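Local coordinates for protein disulfide isomerase (Pseudomonas aeruginosa, PDB 4N30) that probably acts as a thiol-disulfide oxidoreductase of the DsbA kind, helping proteins acquire disulfide bonds, at residues A[59-64]-A[176-181]; A[185-190]-A[196-201]. All blocks are in the same frame, centred on the assembly; numbering follows the deposited sequence.

Contact 1. Residues A[59-64]-A[176-181]; sequences NEYADL and RSKGIT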
loop_
_atom_site.group_PDB
_atom_site.type_symbol
_atom_site.label_atom_id
_atom_site.label_comp_id
_atom_site.label_asym_id
_atom_site.label_seq_id
_atom_site.Cartn_x
_atom_site.Cartn_y
_atom_site.Cartn_z
ATOM N N ASN A 59 -6.618 -3.076 -3.753
ATOM C CA ASN A 59 -6.079 -2.835 -2.419
ATOM C C ASN A 59 -4.915 -3.747 -2.172
ATOM O O ASN A 59 -5.107 -4.979 -2.211
ATOM C CB ASN A 59 -7.158 -3.085 -1.342
ATOM C CG ASN A 59 -8.262 -2.089 -1.438
ATOM O OD1 ASN A 59 -8.161 -0.990 -0.890
ATOM N ND2 ASN A 59 -9.323 -2.447 -2.169
ATOM N N GLU A 60 -3.720 -3.186 -2.078
ATOM C CA GLU A 60 -2.500 -4.009 -1.954
ATOM C C GLU A 60 -2.066 -3.988 -0.494
ATOM O O GLU A 60 -1.582 -2.955 -0.006
ATOM C CB GLU A 60 -1.361 -3.435 -2.866
ATOM C CG GLU A 60 -0.045 -4.184 -2.685
ATOM C CD GLU A 60 1.165 -3.501 -3.263
ATOM O OE1 GLU A 60 1.112 -2.430 -3.753
ATOM O OE2 GLU A 60 2.253 -4.140 -3.080
ATOM N N TYR A 61 -2.324 -5.047 0.228
ATOM C CA TYR A 61 -1.870 -5.193 1.599
ATOM C C TYR A 61 -0.407 -5.534 1.573
ATOM O O TYR A 61 0.014 -6.584 1.032
ATOM C CB TYR A 61 -2.660 -6.291 2.341
ATOM C CG TYR A 61 -4.062 -5.830 2.650
ATOM C CD1 TYR A 61 -4.366 -5.297 3.899
ATOM C CD2 TYR A 61 -5.095 -5.923 1.688
ATOM C CE1 TYR A 61 -5.638 -4.800 4.201
ATOM C CE2 TYR A 61 -6.392 -5.432 1.982
ATOM C CZ TYR A 61 -6.605 -4.938 3.249
ATOM O OH TYR A 61 -7.864 -4.397 3.553
ATOM N N ALA A 62 0.418 -4.680 2.157
ATOM C CA ALA A 62 1.859 -4.728 1.925
ATOM C C ALA A 62 2.681 -4.245 3.098
ATOM O O ALA A 62 2.190 -3.571 4.026
ATOM C CB ALA A 62 2.211 -3.920 0.684
ATOM N N ASP A 63 3.940 -4.677 3.073
ATOM C CA ASP A 63 4.902 -4.519 4.209
ATOM C C ASP A 63 6.221 -4.047 3.568
ATOM O O ASP A 63 6.689 -4.623 2.569
ATOM C CB ASP A 63 5.023 -5.953 4.807
ATOM C CG ASP A 63 6.198 -6.147 5.753
ATOM O OD1 ASP A 63 7.101 -5.346 5.872
ATOM O OD2 ASP A 63 6.145 -7.244 6.438
ATOM N N LEU A 64 6.748 -2.927 4.092
ATOM C CA LEU A 64 7.892 -2.263 3.476
ATOM C C LEU A 64 9.205 -3.045 3.741
ATOM O O LEU A 64 10.200 -2.675 3.077
ATOM C CB LEU A 64 7.952 -0.834 4.031
ATOM C CG LEU A 64 6.895 0.042 3.330
ATOM C CD1 LEU A 64 6.551 1.273 4.202
ATOM C CD2 LEU A 64 7.326 0.490 1.920
ATOM N N ARG A 176 -6.692 -8.809 9.213
ATOM C CA ARG A 176 -6.842 -9.992 10.041
ATOM C C ARG A 176 -8.288 -10.436 10.051
ATOM O O ARG A 176 -8.525 -11.674 10.000
ATOM C CB ARG A 176 -6.270 -9.743 11.454
ATOM C CG ARG A 176 -4.715 -9.603 11.385
ATOM C CD ARG A 176 -4.029 -9.736 12.740
ATOM N NE ARG A 176 -4.442 -8.593 13.546
ATOM C CZ ARG A 176 -3.661 -7.807 14.303
ATOM N NH1 ARG A 176 -2.318 -8.039 14.403
ATOM N NH2 ARG A 176 -4.267 -6.795 14.930
ATOM N N SER A 177 -9.229 -9.539 10.035
ATOM C CA SER A 177 -10.688 -9.885 9.986
ATOM C C SER A 177 -10.979 -10.622 8.725
ATOM O O SER A 177 -11.966 -11.420 8.637
ATOM C CB SER A 177 -11.576 -8.625 10.088
ATOM O OG SER A 177 -11.761 -7.924 8.881
ATOM N N LYS A 178 -10.223 -10.398 7.648
ATOM C CA LYS A 178 -10.444 -11.039 6.326
ATOM C C LYS A 178 -9.552 -12.254 6.261
ATOM O O LYS A 178 -9.529 -12.925 5.225
ATOM C CB LYS A 178 -10.071 -10.077 5.198
ATOM C CG LYS A 178 -11.065 -8.944 4.999
ATOM C CD LYS A 178 -10.558 -8.142 3.808
ATOM C CE LYS A 178 -11.275 -6.825 3.615
ATOM N NZ LYS A 178 -12.289 -7.106 2.568
ATOM N N GLY A 179 -8.819 -12.614 7.293
ATOM C CA GLY A 179 -7.993 -13.820 7.209
ATOM C C GLY A 179 -6.718 -13.641 6.386
ATOM O O GLY A 179 -6.074 -14.654 6.000
ATOM N N ILE A 180 -6.270 -12.434 6.188
ATOM C CA ILE A 180 -5.046 -12.154 5.402
ATOM C C ILE A 180 -3.822 -12.304 6.307
ATOM O O ILE A 180 -3.819 -11.772 7.465
ATOM C CB ILE A 180 -5.109 -10.702 4.876
ATOM C CG1 ILE A 180 -6.233 -10.613 3.872
ATOM C CG2 ILE A 180 -3.842 -10.341 4.101
ATOM C CD1 ILE A 180 -6.465 -9.216 3.248
ATOM N N THR A 181 -2.849 -13.080 5.938
ATOM C CA THR A 181 -1.703 -13.358 6.798
ATOM C C THR A 181 -0.384 -13.022 6.150
ATOM O O THR A 181 0.639 -13.107 6.848
ATOM C CB THR A 181 -1.684 -14.853 7.215
ATOM O OG1 THR A 181 -1.188 -15.644 6.166
ATOM C CG2 THR A 181 -3.021 -15.405 7.697
#
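Ile180 lays its terminal methyl on the phenol ring of Tyr61, and this one CH-pi contact carries most of a small, buried junction between a sheet strand and the loop that follows a long helix. CD1 of Ile180 sits 4.0 Å from the centroid of the Tyr61 ring, only 16° off the ring normal, so the methyl comes down over a face and not at the edge. It is displaced toward the CD2-CE2 side, where CD1 of Ile180 comes within 3.9 Å of CD2 of Tyr61. The two side chains cross at about a right angle. Ile180 can reach this far because its outer bond is fully extended (chi2 179°), which carries CD1 past the shorter CG2 branch.

A looser van der Waals touch lies at the far end of the ring: CE of Lys178 passes 4.2 Å from OH of Tyr61. Here the lysine meets the hydroxyl through a methylene, its chain bent at the last torsion.

Backbone hydrogen bonding shapes the loop itself. Gly179 N bonds back to Arg176 O at 2.9 Å, and Gly179, with positive phi, closes helix 162-177 in a Schellman motif just before Ile180 turns in. Tyr61 also makes a backbone hydrogen bond with Thr185 of the neighbouring strand 185-190, and its side chain touches Val187.

The junction thus shows a helix terminus packed through its exit loop onto a central strand, as in the thioredoxin fold of DsbA-like proteins, with Tyr61 lying near a probable CxxC redox motif.

Contact 2. Residues A[185-190]-A[196-201]; sequences TLVIRD and SVKLEG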
loop_
_atom_site.group_PDB
_atom_site.type_symbol
_atom_site.label_atom_id
_atom_site.label_comp_id
_atom_site.label_asym_id
_atom_site.label_seq_id
_atom_site.Cartn_x
_atom_site.Cartn_y
_atom_site.Cartn_z
ATOM N N THR A 185 -0.981 -9.233 -0.446
ATOM C CA THR A 185 -2.308 -9.865 -0.726
ATOM C C THR A 185 -3.155 -8.746 -1.297
ATOM O O THR A 185 -3.090 -7.586 -0.838
ATOM C CB THR A 185 -2.955 -10.382 0.539
ATOM O OG1 THR A 185 -2.208 -11.518 0.982
ATOM C CG2 THR A 185 -4.410 -10.872 0.286
ATOM N N LEU A 186 -3.875 -9.044 -2.364
ATOM C CA LEU A 186 -4.773 -8.064 -3.025
ATOM C C LEU A 186 -6.211 -8.281 -2.668
ATOM O O LEU A 186 -6.619 -9.429 -2.662
ATOM C CB LEU A 186 -4.583 -8.122 -4.539
ATOM C CG LEU A 186 -3.148 -8.103 -5.013
ATOM C CD1 LEU A 186 -3.152 -8.071 -6.578
ATOM C CD2 LEU A 186 -2.372 -6.893 -4.458
ATOM N N VAL A 187 -6.910 -7.200 -2.453
ATOM C CA VAL A 187 -8.393 -7.250 -2.428
ATOM C C VAL A 187 -8.792 -6.322 -3.578
ATOM O O VAL A 187 -8.592 -5.111 -3.443
ATOM C CB VAL A 187 -8.985 -6.837 -1.077
ATOM C CG1 VAL A 187 -10.540 -6.785 -1.228
ATOM C CG2 VAL A 187 -8.609 -7.810 0.021
ATOM N N ILE A 188 -9.398 -6.892 -4.630
ATOM C CA ILE A 188 -9.779 -6.065 -5.785
ATOM C C ILE A 188 -11.272 -5.820 -5.647
ATOM O O ILE A 188 -12.035 -6.755 -5.580
ATOM C CB ILE A 188 -9.472 -6.760 -7.099
ATOM C CG1 ILE A 188 -7.991 -7.184 -7.171
ATOM C CG2 ILE A 188 -9.918 -5.840 -8.266
ATOM C CD1 ILE A 188 -7.568 -7.852 -8.477
ATOM N N ARG A 189 -11.669 -4.546 -5.553
ATOM C CA ARG A 189 -13.059 -4.149 -5.360
ATOM C C ARG A 189 -13.553 -3.554 -6.679
ATOM O O ARG A 189 -12.917 -2.688 -7.301
ATOM C CB ARG A 189 -13.117 -3.163 -4.242
ATOM C CG ARG A 189 -14.581 -2.688 -4.009
ATOM C CD ARG A 189 -14.776 -1.990 -2.702
ATOM N NE ARG A 189 -14.189 -2.801 -1.626
ATOM C CZ ARG A 189 -14.672 -3.917 -1.078
ATOM N NH1 ARG A 189 -15.845 -4.433 -1.447
ATOM N NH2 ARG A 189 -13.959 -4.517 -0.096
ATOM N N ASP A 190 -14.795 -3.907 -7.063
ATOM C CA ASP A 190 -15.519 -3.188 -8.114
ATOM C C ASP A 190 -16.351 -2.064 -7.474
ATOM O O ASP A 190 -17.202 -2.311 -6.643
ATOM C CB ASP A 190 -16.460 -4.228 -8.781
ATOM C CG ASP A 190 -17.193 -3.696 -9.959
ATOM O OD1 ASP A 190 -17.486 -2.451 -9.983
ATOM O OD2 ASP A 190 -17.425 -4.422 -10.911
ATOM N N SER A 196 -16.040 -7.745 -4.193
ATOM C CA SER A 196 -14.556 -7.821 -4.128
ATOM C C SER A 196 -14.081 -9.239 -4.165
ATOM O O SER A 196 -14.848 -10.173 -4.001
ATOM C CB SER A 196 -14.045 -7.152 -2.884
ATOM O OG SER A 196 -14.424 -7.850 -1.706
ATOM N N VAL A 197 -12.802 -9.392 -4.494
ATOM C CA VAL A 197 -12.182 -10.696 -4.515
ATOM C C VAL A 197 -10.765 -10.573 -3.969
ATOM O O VAL A 197 -10.034 -9.615 -4.260
ATOM C CB VAL A 197 -12.211 -11.273 -5.931
ATOM C CG1 VAL A 197 -11.420 -10.466 -6.972
ATOM C CG2 VAL A 197 -11.638 -12.678 -5.995
ATOM N N LYS A 198 -10.318 -11.578 -3.235
ATOM C CA LYS A 198 -8.982 -11.577 -2.618
ATOM C C LYS A 198 -8.074 -12.486 -3.425
ATOM O O LYS A 198 -8.439 -13.653 -3.849
ATOM C CB LYS A 198 -9.150 -12.056 -1.196
ATOM C CG LYS A 198 -7.811 -12.021 -0.494
ATOM C CD LYS A 198 -7.721 -12.836 0.785
ATOM C CE LYS A 198 -8.812 -12.596 1.781
ATOM N NZ LYS A 198 -9.062 -13.797 2.713
ATOM N N LEU A 199 -6.831 -12.116 -3.598
ATOM C CA LEU A 199 -5.821 -12.922 -4.278
ATOM C C LEU A 199 -4.594 -12.830 -3.401
ATOM O O LEU A 199 -4.081 -11.759 -3.110
ATOM C CB LEU A 199 -5.438 -12.367 -5.639
ATOM C CG LEU A 199 -6.560 -11.977 -6.637
ATOM C CD1 LEU A 199 -6.024 -11.134 -7.774
ATOM C CD2 LEU A 199 -7.071 -13.298 -7.175
ATOM N N GLU A 200 -4.037 -13.960 -3.010
ATOM C CA GLU A 200 -2.795 -13.985 -2.221
ATOM C C GLU A 200 -1.652 -14.085 -3.126
ATOM O O GLU A 200 -1.652 -15.095 -3.858
ATOM C CB GLU A 200 -2.826 -15.111 -1.161
ATOM C CG GLU A 200 -1.437 -15.109 -0.358
ATOM C CD GLU A 200 -1.513 -15.823 0.995
ATOM O OE1 GLU A 200 -2.608 -15.823 1.639
ATOM O OE2 GLU A 200 -0.457 -16.483 1.235
ATOM N N GLY A 201 -0.628 -13.228 -2.989
ATOM C CA GLY A 201 0.623 -13.347 -3.796
ATOM C C GLY A 201 0.764 -12.276 -4.831
ATOM O O GLY A 201 0.010 -11.271 -4.918
HETATM O O HOH W 1 -2.708 -13.415 2.982
#
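Thr185 and Lys198 meet on one face of a two-stranded antiparallel ladder, and the threonine can be followed outward from the backbone. Its CB stands 4.1 Å from Leu199 O, a loose contact with the opposite strand. There the side chain forks. CG2, anti to the backbone N, lies over that strand and packs 3.7 Å from CG of Lys198, the two side chains meeting at a slant. The other branch, OG1, lies near CG of Glu200 and accepts a hydrogen bond from a water at 2.8 Å; the same water donates to OE1 of Glu200, bridging hydroxyl and carboxylate. OG1 also bonds to Ala182 O in the preceding loop. Beyond its methylenes, the lysine chain leads away, and its NZ bonds to Lys178 O.

Farther along this face, the guanidinium of Arg189 lies flat over Ser196: CB of Ser196 is 3.6 Å from NH1 of Arg189, beneath one face and toward the rim. Chi3 of Arg189 (-49°) folds the chain back to bring the group there. Val187 CG1 rests against the same serine CB.

On the reverse face, CD1 of Ile188 touches CD1 of Leu199 at 3.7 Å, a diagonal contact between the two hydrogen-bonded pairs that skips the Val187-Lys198 pair, whose side chains point to the other face. Helix 205-216 packs here, with Leu208 against Leu186 and Ala211 against Leu199.

Between the faces, Leu186 and Leu199 form a hydrogen-bonded pair, with Leu186 N to Leu199 O at 2.8 Å and 164° at the hydrogen; Ile188 and Val197 repeat the pattern. The N-to-C directions of the two strand segments make an angle of 162°, close to antiparallel. This is the beta hairpin of a thioredoxin fold, whose second strand forms an edge of the central sheet and is followed by the C-terminal helix.

Overall arrangement
From the N terminus, the chain first adds the short edge strand 48-49, then strand 56-62. After helix 67-81 and strand 86-92 of the same sheet, it passes through helices 99-131 and 151-160 before helix 162-177 brings it back beside strand 56-62. Contact 1 closes this loop of 111 residues. The chain next runs into strand 185-190, and contact 2 closes a short hairpin across five residues. The two loops lie in series, neither nested nor crossed, yet they join in space: strand 185-190 pairs with 56-62, and the helix-exit loop touches both hairpin strands. Together they tie the helical insertion and the hairpin edge to one thioredoxin-type sheet.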